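Local structure of aryl acylamidase (bacterium CSBL00001, 4YJ6) at residues V381-C384 / M385-V388; T433-T436 / N437-G440. The protein probably hydrolyses the amide bond of aryl acylamides and belongs to the amidase signature family. One frame throughout, in Å; residues are numbered along the deposited sequence.

How the interactions relate
Interaction 1 (381-384 with 385-388) is one turn after another near the end of helix 368-389; interaction 2 (433-436 with 437-440) spans the short helix 434-439 and its exit at G440. Their centres are about 11 Å apart and the two helices pack directly. V381 and M385, one turn apart, both lean on L435: V381 CG1 comes within 3.8 Å of L435 CD2, and M385 CE within 3.7 Å of L435 CB. F382 joins from the flank, its CD1 lying 3.4 Å from S439 O. Interaction 2 is fully buried and its N437 side chain is about 6 Å from a bound phosphate ion, probably from the crystallisation liquor; interaction 1 is only partly buried.

Interaction 1: V381-C384 / M385-V388; sequences VFDC and MNGV
Two first torsions put F382 and N386 together: F382 CG is anti to its own backbone N (chi1 169°), while N386 CG is anti to its carbonyl carbon (chi1 -76°), which turns the amide back toward the preceding turn. N386 OD1 ends up over the middle of the F382 ring, 3.3 Å above its plane, and its nearest ring atom is F382 CZ at 3.4 Å. The amide does not lie flat on the ring; the two planes are 74° apart, with the oxygen leading. That oxygen also sits 3.3 Å from F382 O, an approach of two acceptors and no bond. Without the ring, as with an alanine here, the N386 amide would probably lose the surface beneath its oxygen and be freer to turn, and R464 an apolar neighbour.

All this rides on a regular alpha-helical frame in the last turns of helix 368-389. M385 N donates to V381 O, N386 N to F382 O at 2.9 Å and G387 N to D383 O, whereas the next i to i+4 bond, V388 N to C384 O at 3.4 Å, is weak. D383 OD1 stands 3.7 Å from N386 OD1, two oxygens with no bond between them.

On the buried side M385, a selenomethionine, starts over the previous turn: CG, 3.6 Å from V381 O, also nears S439; the chain then bends at chi2 and brings CE against L435 of helix 434-439. V388 continues that side and reaches L309, while H441 touches both M385 and N386.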
loop_
_atom_site.group_PDB
_atom_site.type_symbol
_atom_site.label_atom_id
_atom_site.label_comp_id
_atom_site.label_asym_id
_atom_site.label_seq_id
_atom_site.Cartn_x
_atom_site.Cartn_y
_atom_site.Cartn_z
ATOM N N VAL A 381 8.115 -18.394 -9.967
ATOM C CA VAL A 381 6.856 -17.677 -9.789
ATOM C C VAL A 381 6.627 -16.655 -10.887
ATOM O O VAL A 381 5.527 -16.548 -11.408
ATOM C CB VAL A 381 6.804 -17.010 -8.421
ATOM C CG1 VAL A 381 5.587 -16.022 -8.303
ATOM C CG2 VAL A 381 6.770 -18.138 -7.375
ATOM N N PHE A 382 7.669 -15.883 -11.201
ATOM C CA PHE A 382 7.647 -14.957 -12.322
ATOM C C PHE A 382 7.199 -15.678 -13.589
ATOM O O PHE A 382 6.318 -15.186 -14.285
ATOM C CB PHE A 382 9.063 -14.371 -12.422
ATOM C CG PHE A 382 9.367 -13.577 -13.667
ATOM C CD1 PHE A 382 8.814 -12.323 -13.884
ATOM C CD2 PHE A 382 10.342 -14.035 -14.556
ATOM C CE1 PHE A 382 9.199 -11.552 -15.020
ATOM C CE2 PHE A 382 10.744 -13.267 -15.679
ATOM C CZ PHE A 382 10.167 -12.016 -15.904
ATOM N N ASP A 383 7.763 -16.854 -13.874
ATOM C CA ASP A 383 7.433 -17.517 -15.133
ATOM C C ASP A 383 6.005 -18.088 -15.074
ATOM O O ASP A 383 5.330 -18.171 -16.101
ATOM C CB ASP A 383 8.449 -18.627 -15.447
ATOM C CG ASP A 383 9.667 -18.106 -16.193
ATOM O OD1 ASP A 383 9.578 -17.016 -16.786
ATOM O OD2 ASP A 383 10.698 -18.787 -16.166
ATOM N N CYS A 384 5.520 -18.424 -13.876
ATOM C CA CYS A 384 4.132 -18.907 -13.761
ATOM C C CYS A 384 3.185 -17.759 -14.056
ATOM O O CYS A 384 2.192 -17.920 -14.737
ATOM C CB CYS A 384 3.837 -19.467 -12.375
ATOM S SG CYS A 384 4.656 -21.082 -12.048
HETATM N N MSE A 385 3.515 -16.568 -13.566
HETATM C CA MSE A 385 2.705 -15.397 -13.916
HETATM C C MSE A 385 2.751 -15.141 -15.413
HETATM O O MSE A 385 1.717 -14.876 -16.052
HETATM C CB MSE A 385 3.251 -14.155 -13.231
HETATM C CG MSE A 385 2.910 -14.109 -11.825
HETATM SE SE MSE A 385 0.983 -13.700 -11.662
HETATM C CE MSE A 385 1.020 -13.763 -9.703
ATOM N N ASN A 386 3.947 -15.210 -15.980
ATOM C CA ASN A 386 4.107 -14.944 -17.400
ATOM C C ASN A 386 3.288 -15.943 -18.242
ATOM O O ASN A 386 2.784 -15.594 -19.299
ATOM C CB ASN A 386 5.580 -15.045 -17.817
ATOM C CG ASN A 386 6.398 -13.817 -17.391
ATOM O OD1 ASN A 386 7.607 -13.918 -17.099
ATOM N ND2 ASN A 386 5.751 -12.701 -17.318
ATOM N N GLY A 387 3.197 -17.178 -17.780
ATOM C CA GLY A 387 2.420 -18.191 -18.508
ATOM C C GLY A 387 0.956 -17.785 -18.601
ATOM O O GLY A 387 0.287 -18.052 -19.593
ATOM N N VAL A 388 0.434 -17.150 -17.553
ATOM C CA VAL A 388 -0.922 -16.623 -17.616
ATOM C C VAL A 388 -1.011 -15.514 -18.662
ATOM O O VAL A 388 -1.919 -15.497 -19.493
ATOM C CB VAL A 388 -1.360 -16.098 -16.227
ATOM C CG1 VAL A 388 -2.666 -15.274 -16.308
ATOM C CG2 VAL A 388 -1.529 -17.289 -15.256
#

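Interaction 2: T433-T436 / N437-G440; sequences TYLT and NFSG
The rings of Y434 and F438, one helical turn apart, form an offset edge-to-face pair: the edge of Y434 is directed at the face of F438, with centroids 5.6 Å apart and planes at 63°. Y434 CD1 and CE1 both lie 3.9 Å from F438 CE2. Over one face of F438, displaced toward the rim, lies the backbone oxygen Y434 O, 4.0 Å above the plane. That same oxygen takes the F438 N-H at 3.1 Å and, weakly, the N-H of N437.

Y434 CG sits between its backbone N and carbonyl carbon (chi1 66°), an arrangement that lays the tyrosine alongside F438, both pointing the same way. The next turn closes with S439 N to L435 O and then G440 N to T436 O, 2.8 Å. G440, with phi 95°, leaves the helix; a CB there would jam against the preceding carbonyl oxygen. S439 OG is 3.4 Å from T436 CA and hydrogen-bonds H441 ND1.

The buried polar ends of N437 and T436 are satisfied by other parts of the chain: N437 ND2 by D183 OD1 and Y221 O, T436 OG1 by Q201 OE1. Helix 434-439 leads into strand 443-451 with Y434 and F438 against helix 315-339, where M318, W322 and M325 meet them, L435 and S439 against helix 368-389, and N437 and T436 turned to strands 178-183 and 198-201.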
loop_
_atom_site.group_PDB
_atom_site.type_symbol
_atom_site.label_atom_id
_atom_site.label_comp_id
_atom_site.label_asym_id
_atom_site.label_seq_id
_atom_site.Cartn_x
_atom_site.Cartn_y
_atom_site.Cartn_z
ATOM N N THR A 433 -0.794 -11.267 -2.210
ATOM C CA THR A 433 -0.167 -10.146 -2.926
ATOM C C THR A 433 1.342 -10.286 -3.150
ATOM O O THR A 433 1.873 -9.688 -4.106
ATOM C CB THR A 433 -0.346 -8.872 -2.066
ATOM O OG1 THR A 433 -0.084 -9.175 -0.689
ATOM C CG2 THR A 433 -1.797 -8.427 -2.138
ATOM N N TYR A 434 2.055 -11.014 -2.278
ATOM C CA TYR A 434 3.521 -10.984 -2.394
ATOM C C TYR A 434 3.996 -11.593 -3.717
ATOM O O TYR A 434 5.167 -11.368 -4.098
ATOM C CB TYR A 434 4.263 -11.629 -1.194
ATOM C CG TYR A 434 4.074 -13.132 -0.995
ATOM C CD1 TYR A 434 4.600 -14.057 -1.910
ATOM C CD2 TYR A 434 3.435 -13.617 0.142
ATOM C CE1 TYR A 434 4.434 -15.436 -1.713
ATOM C CE2 TYR A 434 3.266 -14.977 0.349
ATOM C CZ TYR A 434 3.767 -15.881 -0.577
ATOM O OH TYR A 434 3.605 -17.245 -0.364
ATOM N N LEU A 435 3.142 -12.352 -4.405
ATOM C CA LEU A 435 3.573 -12.920 -5.696
ATOM C C LEU A 435 4.023 -11.818 -6.675
ATOM O O LEU A 435 4.939 -12.050 -7.454
ATOM C CB LEU A 435 2.487 -13.762 -6.342
ATOM C CG LEU A 435 2.069 -14.969 -5.514
ATOM C CD1 LEU A 435 0.881 -15.684 -6.220
ATOM C CD2 LEU A 435 3.233 -15.916 -5.317
ATOM N N THR A 436 3.383 -10.633 -6.667
ATOM C CA THR A 436 3.796 -9.602 -7.636
ATOM C C THR A 436 5.011 -8.821 -7.144
ATOM O O THR A 436 5.642 -8.112 -7.920
ATOM C CB THR A 436 2.676 -8.589 -7.945
ATOM O OG1 THR A 436 2.375 -7.846 -6.766
ATOM C CG2 THR A 436 1.410 -9.321 -8.410
ATOM N N ASN A 437 5.366 -8.943 -5.870
ATOM C CA ASN A 437 6.684 -8.449 -5.448
ATOM C C ASN A 437 7.783 -9.396 -5.940
ATOM O O ASN A 437 8.906 -8.992 -6.134
ATOM C CB ASN A 437 6.754 -8.284 -3.923
ATOM C CG ASN A 437 5.681 -7.352 -3.419
ATOM O OD1 ASN A 437 4.609 -7.807 -3.034
ATOM N ND2 ASN A 437 5.946 -6.045 -3.446
ATOM N N PHE A 438 7.458 -10.677 -6.129
ATOM C CA PHE A 438 8.396 -11.542 -6.848
ATOM C C PHE A 438 8.424 -11.220 -8.341
ATOM O O PHE A 438 9.495 -11.204 -8.956
ATOM C CB PHE A 438 7.973 -13.015 -6.741
ATOM C CG PHE A 438 8.196 -13.618 -5.386
ATOM C CD1 PHE A 438 9.112 -13.083 -4.495
ATOM C CD2 PHE A 438 7.529 -14.791 -5.049
ATOM C CE1 PHE A 438 9.319 -13.707 -3.225
ATOM C CE2 PHE A 438 7.740 -15.412 -3.820
ATOM C CZ PHE A 438 8.634 -14.880 -2.916
ATOM N N SER A 439 7.254 -10.956 -8.936
ATOM C CA SER A 439 7.159 -10.969 -10.392
ATOM C C SER A 439 7.177 -9.638 -11.134
ATOM O O SER A 439 7.544 -9.622 -12.320
ATOM C CB SER A 439 5.907 -11.759 -10.828
ATOM O OG SER A 439 4.729 -10.993 -10.608
ATOM N N GLY A 440 6.784 -8.550 -10.452
ATOM C CA GLY A 440 6.948 -7.208 -10.997
ATOM C C GLY A 440 5.705 -6.683 -11.708
ATOM O O GLY A 440 5.680 -5.550 -12.152
#